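Local coordinates for protein catalase (Corynebacterium glutamicum, PDB 4B7H) that breaks down hydrogen peroxide to water and oxygen using haem, and is inhibited by nitric oxide, at residues G78-T83 / D93-G98; T101-R106 / G308-N313. All coordinates share one frame; numbering follows the deposited sequence.

Contact 1 of 2, residues G78-T83 / D93-G98; sequences GELHIT and DLFQPG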
ATOM      1  N   GLY A  78       8.611 -26.978 -14.729  1.00  9.05           N
ATOM      2  CA  GLY A  78       8.815 -28.102 -15.621  1.00  8.61           C
ATOM      3  C   GLY A  78       9.050 -27.698 -17.057  1.00  8.41           C
ATOM      4  O   GLY A  78       9.644 -26.653 -17.329  1.00  9.89           O
ATOM      5  N   GLU A  79       8.591 -28.544 -17.979  1.00  9.58           N
ATOM      6  CA  GLU A  79       8.951 -28.430 -19.394  1.00 10.48           C
ATOM      7  C   GLU A  79       7.780 -28.806 -20.282  1.00 10.87           C
ATOM      8  O   GLU A  79       7.097 -29.815 -20.032  1.00 11.61           O
ATOM      9  CB  GLU A  79      10.131 -29.362 -19.719  1.00 12.28           C
ATOM     10  CG  GLU A  79      11.344 -29.165 -18.824  1.00 14.70           C
ATOM     11  CD  GLU A  79      12.402 -30.239 -18.978  1.00 13.88           C
ATOM     12  OE1 GLU A  79      12.276 -31.113 -19.868  1.00 16.16           O
ATOM     13  OE2 GLU A  79      13.379 -30.211 -18.198  1.00 15.42           O
ATOM     14  N   LEU A  80       7.565 -28.007 -21.327  1.00  9.90           N
ATOM     15  CA  LEU A  80       6.636 -28.342 -22.401  1.00  9.29           C
ATOM     16  C   LEU A  80       7.429 -28.891 -23.584  1.00 10.44           C
ATOM     17  O   LEU A  80       8.376 -28.253 -24.043  1.00 11.74           O
ATOM     18  CB  LEU A  80       5.874 -27.090 -22.845  1.00 10.31           C
ATOM     19  CG  LEU A  80       5.014 -27.208 -24.109  1.00 10.17           C
ATOM     20  CD1 LEU A  80       3.832 -28.134 -23.864  1.00 13.05           C
ATOM     21  CD2 LEU A  80       4.551 -25.831 -24.568  1.00 11.78           C
ATOM     22  N   HIS A  81       7.038 -30.066 -24.076  1.00 11.59           N
ATOM     23  CA  HIS A  81       7.692 -30.686 -25.230  1.00 12.87           C
ATOM     24  C   HIS A  81       6.710 -30.854 -26.393  1.00 11.28           C
ATOM     25  O   HIS A  81       5.698 -31.544 -26.261  1.00 12.84           O
ATOM     26  CB  HIS A  81       8.247 -32.062 -24.849  1.00 12.13           C
ATOM     27  CG  HIS A  81       9.370 -32.013 -23.864  1.00 12.55           C
ATOM     28  ND1 HIS A  81      10.676 -32.281 -24.213  1.00 14.16           N
ATOM     29  CD2 HIS A  81       9.384 -31.730 -22.539  1.00 14.89           C
ATOM     30  CE1 HIS A  81      11.448 -32.162 -23.146  1.00 14.67           C
ATOM     31  NE2 HIS A  81      10.689 -31.824 -22.119  1.00 13.86           N
ATOM     32  N   ILE A  82       7.006 -30.243 -27.537  1.00 12.15           N
ATOM     33  CA  ILE A  82       6.166 -30.416 -28.721  1.00 13.05           C
ATOM     34  C   ILE A  82       6.562 -31.688 -29.476  1.00 13.62           C
ATOM     35  O   ILE A  82       7.746 -31.918 -29.736  1.00 14.38           O
ATOM     36  CB  ILE A  82       6.259 -29.190 -29.648  1.00 12.77           C
ATOM     37  CG1 ILE A  82       5.940 -27.913 -28.865  1.00 12.92           C
ATOM     38  CG2 ILE A  82       5.342 -29.344 -30.847  1.00 13.31           C
ATOM     39  CD1 ILE A  82       4.602 -27.948 -28.123  1.00 13.60           C
ATOM     40  N   THR A  83       5.573 -32.514 -29.824  1.00 11.97           N
ATOM     41  CA  THR A  83       5.835 -33.781 -30.514  1.00 12.89           C
ATOM     42  C   THR A  83       5.069 -33.929 -31.837  1.00 14.96           C
ATOM     43  O   THR A  83       5.257 -34.908 -32.567  1.00 19.14           O
ATOM     44  CB  THR A  83       5.531 -35.010 -29.614  1.00 14.19           C
ATOM     45  OG1 THR A  83       4.134 -35.042 -29.289  1.00 14.99           O
ATOM     46  CG2 THR A  83       6.358 -34.972 -28.328  1.00 15.73           C
ATOM     47  N   ASP A  93       5.423 -19.424 -31.207  1.00 10.67           N
ATOM     48  CA  ASP A  93       6.758 -20.006 -31.165  1.00 11.14           C
ATOM     49  C   ASP A  93       6.842 -21.284 -30.334  1.00 10.24           C
ATOM     50  O   ASP A  93       7.423 -22.277 -30.778  1.00 11.98           O
ATOM     51  CB  ASP A  93       7.790 -18.985 -30.694  1.00 12.07           C
ATOM     52  CG  ASP A  93       9.203 -19.428 -30.987  1.00 13.33           C
ATOM     53  OD1 ASP A  93       9.633 -19.307 -32.161  1.00 17.07           O
ATOM     54  OD2 ASP A  93       9.883 -19.903 -30.047  1.00 13.27           O
ATOM     55  N   LEU A  94       6.237 -21.281 -29.148  1.00  9.58           N
ATOM     56  CA  LEU A  94       6.353 -22.430 -28.248  1.00 11.05           C
ATOM     57  C   LEU A  94       5.709 -23.700 -28.815  1.00 11.37           C
ATOM     58  O   LEU A  94       6.005 -24.802 -28.346  1.00 11.78           O
ATOM     59  CB  LEU A  94       5.753 -22.130 -26.869  1.00 10.01           C
ATOM     60  CG  LEU A  94       4.236 -22.318 -26.714  1.00 10.58           C
ATOM     61  CD1 LEU A  94       3.860 -22.283 -25.237  1.00 10.98           C
ATOM     62  CD2 LEU A  94       3.447 -21.261 -27.487  1.00 11.93           C
ATOM     63  N   PHE A  95       4.824 -23.551 -29.804  1.00 11.46           N
ATOM     64  CA  PHE A  95       4.083 -24.695 -30.347  1.00 12.17           C
ATOM     65  C   PHE A  95       4.684 -25.244 -31.640  1.00 13.76           C
ATOM     66  O   PHE A  95       4.142 -26.183 -32.221  1.00 15.07           O
ATOM     67  CB  PHE A  95       2.607 -24.333 -30.579  1.00 11.67           C
ATOM     68  CG  PHE A  95       1.804 -24.159 -29.313  1.00 11.54           C
ATOM     69  CD1 PHE A  95       2.029 -24.966 -28.201  1.00 11.95           C
ATOM     70  CD2 PHE A  95       0.805 -23.197 -29.250  1.00 12.46           C
ATOM     71  CE1 PHE A  95       1.276 -24.796 -27.039  1.00 13.14           C
ATOM     72  CE2 PHE A  95       0.047 -23.021 -28.098  1.00 12.52           C
ATOM     73  CZ  PHE A  95       0.280 -23.824 -26.994  1.00 12.33           C
ATOM     74  N   GLN A  96       5.794 -24.664 -32.094  1.00 12.18           N
ATOM     75  CA  GLN A  96       6.440 -25.129 -33.327  1.00 12.84           C
ATOM     76  C   GLN A  96       7.150 -26.477 -33.121  1.00 13.64           C
ATOM     77  O   GLN A  96       7.480 -26.844 -31.994  1.00 13.59           O
ATOM     78  CB  GLN A  96       7.396 -24.059 -33.870  1.00 13.27           C
ATOM     79  CG  GLN A  96       6.723 -22.716 -34.153  1.00 12.84           C
ATOM     80  CD  GLN A  96       5.523 -22.842 -35.078  1.00 13.28           C
ATOM     81  OE1 GLN A  96       5.660 -23.226 -36.244  1.00 16.00           O
ATOM     82  NE2 GLN A  96       4.337 -22.522 -34.562  1.00 13.20           N
ATOM     83  N   PRO A  97       7.372 -27.237 -34.212  1.00 12.51           N
ATOM     84  CA  PRO A  97       7.908 -28.597 -34.069  1.00 15.59           C
ATOM     85  C   PRO A  97       9.188 -28.676 -33.242  1.00 16.14           C
ATOM     86  O   PRO A  97      10.096 -27.856 -33.397  1.00 16.94           O
ATOM     87  CB  PRO A  97       8.193 -29.010 -35.517  1.00 16.87           C
ATOM     88  CG  PRO A  97       7.179 -28.265 -36.311  1.00 19.68           C
ATOM     89  CD  PRO A  97       7.018 -26.939 -35.614  1.00 14.52           C
ATOM     90  N   GLY A  98       9.234 -29.644 -32.334  1.00 17.74           N
ATOM     91  CA  GLY A  98      10.428 -29.896 -31.551  1.00 17.56           C
ATOM     92  C   GLY A  98      10.718 -28.948 -30.398  1.00 15.58           C
ATOM     93  O   GLY A  98      11.660 -29.192 -29.644  1.00 18.65           O
TER
HETATM   94  O   HOH W   1       7.127 -31.693 -33.033  1.00 22.25           O
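Ile82 pushes its side chain against the carbonyl oxygens of Leu94, Phe95 and Gln96, and this is how the long connection of a β-hairpin is folded back on the end of strand 73-82 in the catalase β-barrel. The packing is tightest here. Ile82 CG1, placed anti to its own carbonyl carbon and beside the backbone N (chi1 -54°), lies 3.2 Å from Leu94 O. On the other branch, Ile82 CG2 is 3.5 Å from Gln96 O, with Phe95 O close by as well. These are van der Waals contacts of an aliphatic side chain with polar backbone atoms. At the tip of the chain, Ile82 CD1 lies at the edge of the Phe95 ring, in its plane, 3.9 Å from Phe95 CD1, the two side chains crossing at about a right angle. The Phe95 ring is held by its own neighbour too, since Leu94 CD2 sits 3.6 Å above one face, over the centre. The other Leu94 methyl, CD1, reaches back to the strand and touches Leu80 CD2 at 3.7 Å. Phe130 of strand 125-132 touches both leucines, and Trp216 meets the Phe95 ring.

Toward solvent the fit is looser. Gly98, whose positive phi (77°) suits glycine, brings its N only to 3.8 Å from Ile82 O, and direct strand pairing of Ile82 is made with Lys99 instead. A water spans the gap: it accepts from Gly98 N at 3.0 Å and donates a weak, 3.4 Å bond to Ile82 O.

Contact 2 of 2, residues T101-R106 / G308-N313; sequences TPLAVR and GYFILN. With HEM (protoporphyrin IX containing Fe), chain E.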
ATOM      1  N   THR A 101      10.039 -25.876 -23.914  1.00 10.44           N
ATOM      2  CA  THR A 101       9.847 -24.588 -23.246  1.00 11.05           C
ATOM      3  C   THR A 101       9.713 -24.767 -21.734  1.00 10.73           C
ATOM      4  O   THR A 101       8.954 -25.622 -21.286  1.00 11.21           O
ATOM      5  CB  THR A 101       8.581 -23.897 -23.784  1.00 11.19           C
ATOM      6  OG1 THR A 101       8.658 -23.805 -25.215  1.00 10.58           O
ATOM      7  CG2 THR A 101       8.404 -22.494 -23.187  1.00 11.75           C
ATOM      8  N   PRO A 102      10.448 -23.960 -20.939  1.00  9.68           N
ATOM      9  CA  PRO A 102      10.258 -24.050 -19.482  1.00  9.49           C
ATOM     10  C   PRO A 102       8.851 -23.600 -19.077  1.00  8.33           C
ATOM     11  O   PRO A 102       8.261 -22.730 -19.734  1.00  9.19           O
ATOM     12  CB  PRO A 102      11.296 -23.067 -18.920  1.00 10.61           C
ATOM     13  CG  PRO A 102      12.244 -22.780 -20.050  1.00 11.78           C
ATOM     14  CD  PRO A 102      11.428 -22.922 -21.301  1.00 10.97           C
ATOM     15  N   LEU A 103       8.333 -24.165 -17.990  1.00  8.67           N
ATOM     16  CA  LEU A 103       7.017 -23.787 -17.512  1.00  9.03           C
ATOM     17  C   LEU A 103       6.951 -23.662 -15.996  1.00  8.15           C
ATOM     18  O   LEU A 103       7.774 -24.228 -15.265  1.00  8.54           O
ATOM     19  CB  LEU A 103       5.950 -24.776 -18.009  1.00 11.59           C
ATOM     20  CG  LEU A 103       5.888 -26.158 -17.349  1.00 10.92           C
ATOM     21  CD1 LEU A 103       5.100 -26.174 -16.035  1.00 11.13           C
ATOM     22  CD2 LEU A 103       5.286 -27.153 -18.321  1.00 13.39           C
ATOM     23  N   ALA A 104       5.944 -22.919 -15.546  1.00  7.74           N
ATOM     24  CA  ALA A 104       5.504 -22.919 -14.159  1.00  8.17           C
ATOM     25  C   ALA A 104       4.047 -23.358 -14.148  1.00  8.49           C
ATOM     26  O   ALA A 104       3.335 -23.188 -15.142  1.00  8.21           O
ATOM     27  CB  ALA A 104       5.620 -21.532 -13.558  1.00  8.07           C
ATOM     28  N   VAL A 105       3.597 -23.910 -13.026  1.00  7.99           N
ATOM     29  CA  VAL A 105       2.184 -24.229 -12.847  1.00  7.85           C
ATOM     30  C   VAL A 105       1.767 -23.920 -11.424  1.00  7.50           C
ATOM     31  O   VAL A 105       2.554 -24.087 -10.502  1.00  8.45           O
ATOM     32  CB  VAL A 105       1.874 -25.716 -13.207  1.00  8.94           C
ATOM     33  CG1 VAL A 105       2.492 -26.681 -12.190  1.00 11.40           C
ATOM     34  CG2 VAL A 105       0.381 -25.956 -13.310  1.00  9.75           C
ATOM     35  N   ARG A 106       0.539 -23.441 -11.249  1.00  7.75           N
ATOM     36  CA  ARG A 106      -0.062 -23.355  -9.921  1.00  7.49           C
ATOM     37  C   ARG A 106      -1.430 -24.026  -9.960  1.00  7.45           C
ATOM     38  O   ARG A 106      -2.236 -23.772 -10.866  1.00  8.11           O
ATOM     39  CB  ARG A 106      -0.162 -21.902  -9.430  1.00  7.65           C
ATOM     40  CG  ARG A 106      -0.653 -21.755  -7.977  1.00  7.89           C
ATOM     41  CD  ARG A 106      -0.587 -20.304  -7.531  1.00  7.83           C
ATOM     42  NE  ARG A 106      -1.071 -20.076  -6.164  1.00  6.82           N
ATOM     43  CZ  ARG A 106      -2.353 -19.929  -5.830  1.00  7.12           C
ATOM     44  NH1 ARG A 106      -3.305 -20.019  -6.760  1.00  7.96           N
ATOM     45  NH2 ARG A 106      -2.689 -19.707  -4.557  1.00  8.45           N
ATOM     46  N   GLY A 308       1.583 -32.229 -27.914  1.00 11.40           N
ATOM     47  CA  GLY A 308       2.800 -32.577 -27.196  1.00 11.32           C
ATOM     48  C   GLY A 308       2.466 -32.980 -25.774  1.00 11.55           C
ATOM     49  O   GLY A 308       1.361 -33.454 -25.518  1.00 11.97           O
ATOM     50  N   TYR A 309       3.412 -32.818 -24.852  1.00 11.36           N
ATOM     51  CA  TYR A 309       3.151 -33.110 -23.448  1.00 11.71           C
ATOM     52  C   TYR A 309       3.900 -32.113 -22.582  1.00 11.46           C
ATOM     53  O   TYR A 309       4.844 -31.463 -23.043  1.00 11.65           O
ATOM     54  CB  TYR A 309       3.578 -34.542 -23.088  1.00 12.41           C
ATOM     55  CG  TYR A 309       5.081 -34.769 -23.087  1.00 12.77           C
ATOM     56  CD1 TYR A 309       5.749 -35.155 -24.244  1.00 14.08           C
ATOM     57  CD2 TYR A 309       5.829 -34.608 -21.923  1.00 12.54           C
ATOM     58  CE1 TYR A 309       7.126 -35.361 -24.244  1.00 13.98           C
ATOM     59  CE2 TYR A 309       7.199 -34.807 -21.908  1.00 14.92           C
ATOM     60  CZ  TYR A 309       7.847 -35.186 -23.070  1.00 15.44           C
ATOM     61  OH  TYR A 309       9.216 -35.386 -23.045  1.00 16.96           O
ATOM     62  N   PHE A 310       3.498 -31.994 -21.322  1.00 11.51           N
ATOM     63  CA  PHE A 310       4.329 -31.278 -20.364  1.00 12.22           C
ATOM     64  C   PHE A 310       4.557 -32.133 -19.124  1.00 11.58           C
ATOM     65  O   PHE A 310       3.765 -33.030 -18.810  1.00 11.23           O
ATOM     66  CB  PHE A 310       3.819 -29.853 -20.055  1.00 10.97           C
ATOM     67  CG  PHE A 310       2.548 -29.790 -19.248  1.00 11.35           C
ATOM     68  CD1 PHE A 310       2.573 -29.961 -17.869  1.00 14.09           C
ATOM     69  CD2 PHE A 310       1.335 -29.491 -19.864  1.00 13.59           C
ATOM     70  CE1 PHE A 310       1.408 -29.869 -17.120  1.00 14.31           C
ATOM     71  CE2 PHE A 310       0.161 -29.404 -19.123  1.00 15.57           C
ATOM     72  CZ  PHE A 310       0.201 -29.597 -17.749  1.00 15.12           C
ATOM     73  N   ILE A 311       5.672 -31.871 -18.454  1.00 10.26           N
ATOM     74  CA  ILE A 311       6.116 -32.654 -17.313  1.00 10.43           C
ATOM     75  C   ILE A 311       6.499 -31.699 -16.190  1.00 10.12           C
ATOM     76  O   ILE A 311       7.056 -30.628 -16.446  1.00 10.65           O
ATOM     77  CB  ILE A 311       7.307 -33.572 -17.717  1.00 11.41           C
ATOM     78  CG1 ILE A 311       7.759 -34.460 -16.556  1.00 12.42           C
ATOM     79  CG2 ILE A 311       8.466 -32.760 -18.312  1.00 12.68           C
ATOM     80  CD1 ILE A 311       8.750 -35.545 -16.973  1.00 16.06           C
ATOM     81  N   LEU A 312       6.157 -32.058 -14.955  1.00  9.72           N
ATOM     82  CA  LEU A 312       6.541 -31.238 -13.810  1.00  8.96           C
ATOM     83  C   LEU A 312       7.722 -31.921 -13.134  1.00  9.40           C
ATOM     84  O   LEU A 312       7.570 -33.011 -12.560  1.00 10.82           O
ATOM     85  CB  LEU A 312       5.381 -31.075 -12.826  1.00  9.53           C
ATOM     86  CG  LEU A 312       4.081 -30.531 -13.427  1.00  9.12           C
ATOM     87  CD1 LEU A 312       3.004 -30.379 -12.352  1.00 10.65           C
ATOM     88  CD2 LEU A 312       4.326 -29.209 -14.144  1.00 10.20           C
ATOM     89  N   ASN A 313       8.895 -31.295 -13.212  1.00  9.95           N
ATOM     90  CA  ASN A 313      10.109 -31.929 -12.699  1.00  9.90           C
ATOM     91  C   ASN A 313      10.953 -31.075 -11.751  1.00 11.00           C
ATOM     92  O   ASN A 313      12.094 -31.424 -11.459  1.00 12.59           O
ATOM     93  CB  ASN A 313      10.976 -32.466 -13.852  1.00 12.50           C
ATOM     94  CG  ASN A 313      11.487 -31.364 -14.774  1.00 13.49           C
ATOM     95  OD1 ASN A 313      11.284 -30.169 -14.521  1.00 12.60           O
ATOM     96  ND2 ASN A 313      12.158 -31.764 -15.852  1.00 15.90           N
TER
HETATM   97  CHA HEM E1517      -7.642 -16.435 -10.126  1.00  7.78           C
HETATM   98  CHB HEM E1517     -10.673 -13.202 -12.095  1.00  7.76           C
HETATM   99  CHC HEM E1517     -13.018 -16.833 -14.274  1.00  9.27           C
HETATM  100  CHD HEM E1517      -9.152 -19.603 -13.521  1.00  9.14           C
HETATM  101  C1A HEM E1517      -8.261 -15.254 -10.452  1.00  7.47           C
HETATM  102  C2A HEM E1517      -7.854 -13.932 -10.012  1.00  7.68           C
HETATM  103  C3A HEM E1517      -8.690 -13.048 -10.576  1.00  7.97           C
HETATM  104  C4A HEM E1517      -9.648 -13.772 -11.375  1.00  8.32           C
HETATM  105  CMA HEM E1517      -8.689 -11.521 -10.448  1.00  9.58           C
HETATM  106  CAA HEM E1517      -6.658 -13.639  -9.079  1.00  8.05           C
HETATM  107  CBA HEM E1517      -5.393 -13.497  -9.913  1.00  8.60           C
HETATM  108  CGA HEM E1517      -4.213 -13.023  -9.107  1.00  7.98           C
HETATM  109  O1A HEM E1517      -3.091 -13.511  -9.393  1.00  8.10           O
HETATM  110  O2A HEM E1517      -4.362 -12.167  -8.197  1.00  8.16           O
HETATM  111  C1B HEM E1517     -11.598 -13.896 -12.841  1.00  7.39           C
HETATM  112  C2B HEM E1517     -12.739 -13.328 -13.524  1.00  8.68           C
HETATM  113  C3B HEM E1517     -13.401 -14.349 -14.107  1.00  8.92           C
HETATM  114  C4B HEM E1517     -12.677 -15.569 -13.825  1.00  7.95           C
HETATM  115  CMB HEM E1517     -13.086 -11.825 -13.517  1.00  8.92           C
HETATM  116  CAB HEM E1517     -14.669 -14.337 -14.982  1.00 10.08           C
HETATM  117  CBB HEM E1517     -15.018 -13.282 -15.718  1.00 10.92           C
HETATM  118  C1C HEM E1517     -12.098 -17.857 -14.416  1.00  8.57           C
HETATM  119  C2C HEM E1517     -12.126 -18.950 -15.377  1.00  9.59           C
HETATM  120  C3C HEM E1517     -11.040 -19.711 -15.150  1.00  8.77           C
HETATM  121  C4C HEM E1517     -10.300 -19.105 -14.064  1.00  9.12           C
HETATM  122  CMC HEM E1517     -13.237 -19.172 -16.434  1.00 10.92           C
HETATM  123  CAC HEM E1517     -10.529 -20.966 -15.898  1.00  9.86           C
HETATM  124  CBC HEM E1517     -10.788 -21.193 -17.197  1.00 13.07           C
HETATM  125  C1D HEM E1517      -8.448 -19.036 -12.495  1.00  8.53           C
HETATM  126  C2D HEM E1517      -7.313 -19.658 -11.895  1.00  8.01           C
HETATM  127  C3D HEM E1517      -6.834 -18.694 -10.845  1.00  8.30           C
HETATM  128  C4D HEM E1517      -7.717 -17.562 -10.910  1.00  7.03           C
HETATM  129  CMD HEM E1517      -6.717 -21.023 -12.236  1.00  8.89           C
HETATM  130  CAD HEM E1517      -5.624 -18.904  -9.947  1.00  8.20           C
HETATM  131  CBD HEM E1517      -4.364 -18.618 -10.762  1.00  8.51           C
HETATM  132  CGD HEM E1517      -3.214 -18.940  -9.854  1.00  8.26           C
HETATM  133  O1D HEM E1517      -2.450 -18.017  -9.476  1.00  8.79           O
HETATM  134  O2D HEM E1517      -3.071 -20.132  -9.484  1.00  8.20           O
HETATM  135  NA  HEM E1517      -9.357 -15.125 -11.292  1.00  7.83           N
HETATM  136  NB  HEM E1517     -11.585 -15.259 -13.038  1.00  7.70           N
HETATM  137  NC  HEM E1517     -10.962 -17.980 -13.632  1.00  8.80           N
HETATM  138  ND  HEM E1517      -8.673 -17.802 -11.889  1.00  7.78           N
HETATM  139 FE   HEM E1517     -10.171 -16.571 -12.426  1.00  7.93          FE
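Beside the haem-propionate site, where Arg106 binds a haem propionate, Leu103 and Val105 of the same strand pack against Phe310 and Leu312. Leu103 divides its two methyls between these partners. CG lies between the backbone N and the carbonyl carbon (chi1 74°), and from it CD2 reaches Phe310 CB at 3.5 Å, approaching the ring obliquely, while CD1 touches Leu312 CD2 at 3.7 Å. That same Leu312 methyl is shared: Val105 CG1 also lies 3.7 Å from Leu312 CD2, and equally near Leu312 CD1, so one valine methyl faces both ends of the leucine fork. In each of the three pairs the side chains cross at about a right angle.

The two strands are not hydrogen-bonded neighbours. Strand 73-82 runs between them and pairs with both, and the axes of the short segments come within 8.5 Å, with 67° between their N-to-C directions, consistent with the twist and curl of the antiparallel catalase β-barrel. The four apolar side chains line what is probably the inner side of the barrel, together with Phe126, Leu128 and Phe130 from strand 125-132 and Trp271 and Val273 from strand 270-279.

One residue beyond Val105 the strand serves the haem. Arg106 stretches out, its chain extended from CG to NE, and its NH1 donates a 2.7 Å bond to HEM O2D at 161°, with the oxygen at the edge of the guanidinium and in its plane. Arg106 NH1 also bonds to His70 O, thereby linking the propionate to the backbone of a residue that lines the nitric oxide pocket. Arg67, which bonds the haem through NE, lies near this NH1; the negative charge of the propionate bound by Arg106 would probably ease the closeness of the two like charges.

How the contacts relate
Followed from the N terminus, the chain first runs along strand 73-82, and contact 1 closes soon after, bringing the 93-98 end of the connection back against the strand it has just left. The chain then enters strand 100-108, which returns antiparallel beside 73-82, with Leu80 N probably bonded to Thr101 O at 2.8 Å. Only here does contact 2 open; it closes after 201 intervening residues, when strand 305-314 joins the other side of strand 73-82, His81 N lying 2.8 Å from Tyr309 O. The contacts are thus in series, neither nested nor crossed. Strand 73-82 joins them, tying a local hairpin to a long-range closure of one sheet.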